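Local coordinates for nitrate transport protein (Xanthomonas axonopodis pv. citri, PDB 3KSX) that probably binds alkanesulfonates in the periplasm for delivery to an ABC transporter, and also binds the sulfonate buffer MOPS, at residues 29-34 and 49-54. Numbering follows the deposited sequence.
Sequences AQLRIG and RLLEQR
Leu51 projects from the short helix 50-54 toward Leu31 and Ile33 of strand 30-36, a buried helix-on-sheet contact in one of the two α/β lobes of a periplasmic-binding-protein fold. The strand lies inside a mixed five-stranded sheet, and the chain returns through helices 40-48 and 50-54 to the parallel neighbour 59-65, so the contact packs the second helix of a β-α-β crossover against its first strand.

The packing is wholly apolar and rests on methyl groups. A single branch of Leu51, CD1, meets both strand residues: Leu31 CD2 lies 4.2 Å from Leu51 CD1, and Ile33 CD1 is equally far from that same methyl. Leu31 and Ile33, two positions apart, present their side chains on the same face of the strand. The extended Ile33 chain carries its CD1 toward Leu51: CG1 is anti to the backbone N (chi1 169°) and CD1 anti to CA (chi2 174°). The backbones stay well apart, with 9.6 Å between Leu31 CA and Leu51 CA, and just 80 Å² is buried in all. Thr234 of helix 225-244 and Trp62 of strand 59-65 also touch Leu51.

Backbone bonding joins Leu31 and Ile33 to Thr61 on the adjacent strand. Arg49 follows helix 40-48 with positive phi (53°) in a Schellman motif and is the N-cap residue of the next helix, where Gln53 N donates to Arg49 O at 3.0 Å. The charge pairing of Arg49 with Glu52 is long: OE2 of Glu52 sits above one guanidinium face, toward the rim, 3.9 Å from Arg49 NH2, with no N-H directed at it.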
loop_
_atom_site.group_PDB
_atom_site.type_symbol
_atom_site.label_atom_id
_atom_site.label_comp_id
_atom_site.label_asym_id
_atom_site.label_seq_id
_atom_site.Cartn_x
_atom_site.Cartn_y
_atom_site.Cartn_z
ATOM N N ALA A 29 -8.958 -10.248 23.576
ATOM C CA ALA A 29 -7.751 -10.533 24.347
ATOM C C ALA A 29 -6.520 -9.975 23.612
ATOM O O ALA A 29 -5.565 -9.495 24.248
ATOM C CB ALA A 29 -7.580 -12.015 24.517
ATOM N N GLN A 30 -6.557 -10.014 22.276
ATOM C CA GLN A 30 -5.364 -9.705 21.512
ATOM C C GLN A 30 -5.758 -9.088 20.139
ATOM O O GLN A 30 -6.821 -9.416 19.574
ATOM C CB GLN A 30 -4.532 -10.982 21.291
ATOM C CG GLN A 30 -3.139 -10.612 20.753
ATOM C CD GLN A 30 -2.198 -11.798 20.484
ATOM O OE1 GLN A 30 -2.637 -12.928 20.244
ATOM N NE2 GLN A 30 -0.894 -11.517 20.484
ATOM N N LEU A 31 -4.900 -8.205 19.627
ATOM C CA LEU A 31 -5.031 -7.695 18.260
ATOM C C LEU A 31 -3.651 -7.835 17.653
ATOM O O LEU A 31 -2.731 -7.100 18.054
ATOM C CB LEU A 31 -5.442 -6.220 18.276
ATOM C CG LEU A 31 -5.287 -5.515 16.898
ATOM C CD1 LEU A 31 -6.083 -6.241 15.781
ATOM C CD2 LEU A 31 -5.696 -4.086 17.017
ATOM N N ARG A 32 -3.478 -8.772 16.717
ATOM C CA ARG A 32 -2.234 -8.915 16.004
ATOM C C ARG A 32 -2.478 -8.193 14.682
ATOM O O ARG A 32 -3.316 -8.665 13.887
ATOM C CB ARG A 32 -1.913 -10.404 15.716
ATOM C CG ARG A 32 -1.440 -11.187 16.973
ATOM C CD ARG A 32 -0.913 -12.646 16.737
ATOM N NE ARG A 32 -0.034 -12.748 15.601
ATOM C CZ ARG A 32 1.305 -12.667 15.537
ATOM N NH1 ARG A 32 2.067 -12.452 16.576
ATOM N NH2 ARG A 32 1.904 -12.830 14.339
ATOM N N ILE A 33 -1.881 -6.991 14.553
ATOM C CA ILE A 33 -2.169 -6.085 13.422
ATOM C C ILE A 33 -0.959 -5.964 12.486
ATOM O O ILE A 33 0.178 -5.774 12.925
ATOM C CB ILE A 33 -2.729 -4.752 13.932
ATOM C CG1 ILE A 33 -2.799 -3.696 12.870
ATOM C CG2 ILE A 33 -1.895 -4.226 15.133
ATOM C CD1 ILE A 33 -3.500 -2.399 13.323
ATOM N N GLY A 34 -1.165 -6.179 11.195
ATOM C CA GLY A 34 -0.079 -6.043 10.280
ATOM C C GLY A 34 0.077 -4.638 9.716
ATOM O O GLY A 34 -0.893 -3.908 9.512
ATOM N N ARG A 49 2.354 4.378 20.661
ATOM C CA ARG A 49 1.510 3.445 21.408
ATOM C C ARG A 49 0.058 3.889 21.511
ATOM O O ARG A 49 -0.524 3.767 22.554
ATOM C CB ARG A 49 2.125 3.165 22.804
ATOM C CG ARG A 49 3.643 2.958 22.749
ATOM C CD ARG A 49 4.207 2.349 24.008
ATOM N NE ARG A 49 3.575 1.057 24.361
ATOM C CZ ARG A 49 3.885 -0.145 23.868
ATOM N NH1 ARG A 49 4.822 -0.308 22.941
ATOM N NH2 ARG A 49 3.228 -1.193 24.340
ATOM N N LEU A 50 -0.522 4.355 20.407
ATOM C CA LEU A 50 -1.903 4.908 20.401
ATOM C C LEU A 50 -2.958 3.861 20.730
ATOM O O LEU A 50 -3.950 4.136 21.438
ATOM C CB LEU A 50 -2.231 5.528 19.036
ATOM C CG LEU A 50 -1.299 6.693 18.583
ATOM C CD1 LEU A 50 -1.819 7.371 17.320
ATOM C CD2 LEU A 50 -1.250 7.713 19.734
ATOM N N LEU A 51 -2.752 2.674 20.202
ATOM C CA LEU A 51 -3.732 1.601 20.358
ATOM C C LEU A 51 -3.634 1.110 21.791
ATOM O O LEU A 51 -4.653 0.852 22.408
ATOM C CB LEU A 51 -3.427 0.440 19.370
ATOM C CG LEU A 51 -3.743 0.769 17.905
ATOM C CD1 LEU A 51 -3.585 -0.445 17.070
ATOM C CD2 LEU A 51 -5.151 1.347 17.729
ATOM N N GLU A 52 -2.404 0.972 22.284
ATOM C CA GLU A 52 -2.161 0.465 23.647
ATOM C C GLU A 52 -2.747 1.421 24.632
ATOM O O GLU A 52 -3.472 1.009 25.529
ATOM C CB GLU A 52 -0.685 0.269 23.928
ATOM C CG GLU A 52 -0.048 -0.800 23.066
ATOM C CD GLU A 52 0.424 -0.299 21.680
ATOM O OE1 GLU A 52 0.079 0.819 21.248
ATOM O OE2 GLU A 52 1.161 -1.036 21.021
ATOM N N GLN A 53 -2.562 2.702 24.409
ATOM C CA GLN A 53 -3.223 3.689 25.247
ATOM C C GLN A 53 -4.752 3.608 25.232
ATOM O O GLN A 53 -5.396 3.746 26.274
ATOM C CB GLN A 53 -2.850 5.093 24.795
ATOM C CG GLN A 53 -1.383 5.406 24.891
ATOM C CD GLN A 53 -1.185 6.876 24.665
ATOM O OE1 GLN A 53 -1.938 7.673 25.213
ATOM N NE2 GLN A 53 -0.247 7.243 23.805
ATOM N N ARG A 54 -5.340 3.359 24.064
ATOM C CA ARG A 54 -6.791 3.274 23.922
ATOM C C ARG A 54 -7.422 1.953 24.481
ATOM O O ARG A 54 -8.561 1.918 24.981
ATOM C CB ARG A 54 -7.142 3.463 22.431
ATOM C CG ARG A 54 -8.666 3.431 22.141
ATOM C CD ARG A 54 -9.178 4.786 21.671
ATOM N NE ARG A 54 -10.641 4.856 21.437
ATOM C CZ ARG A 54 -11.238 5.012 20.233
ATOM N NH1 ARG A 54 -10.512 5.073 19.110
ATOM N NH2 ARG A 54 -12.580 5.099 20.138
#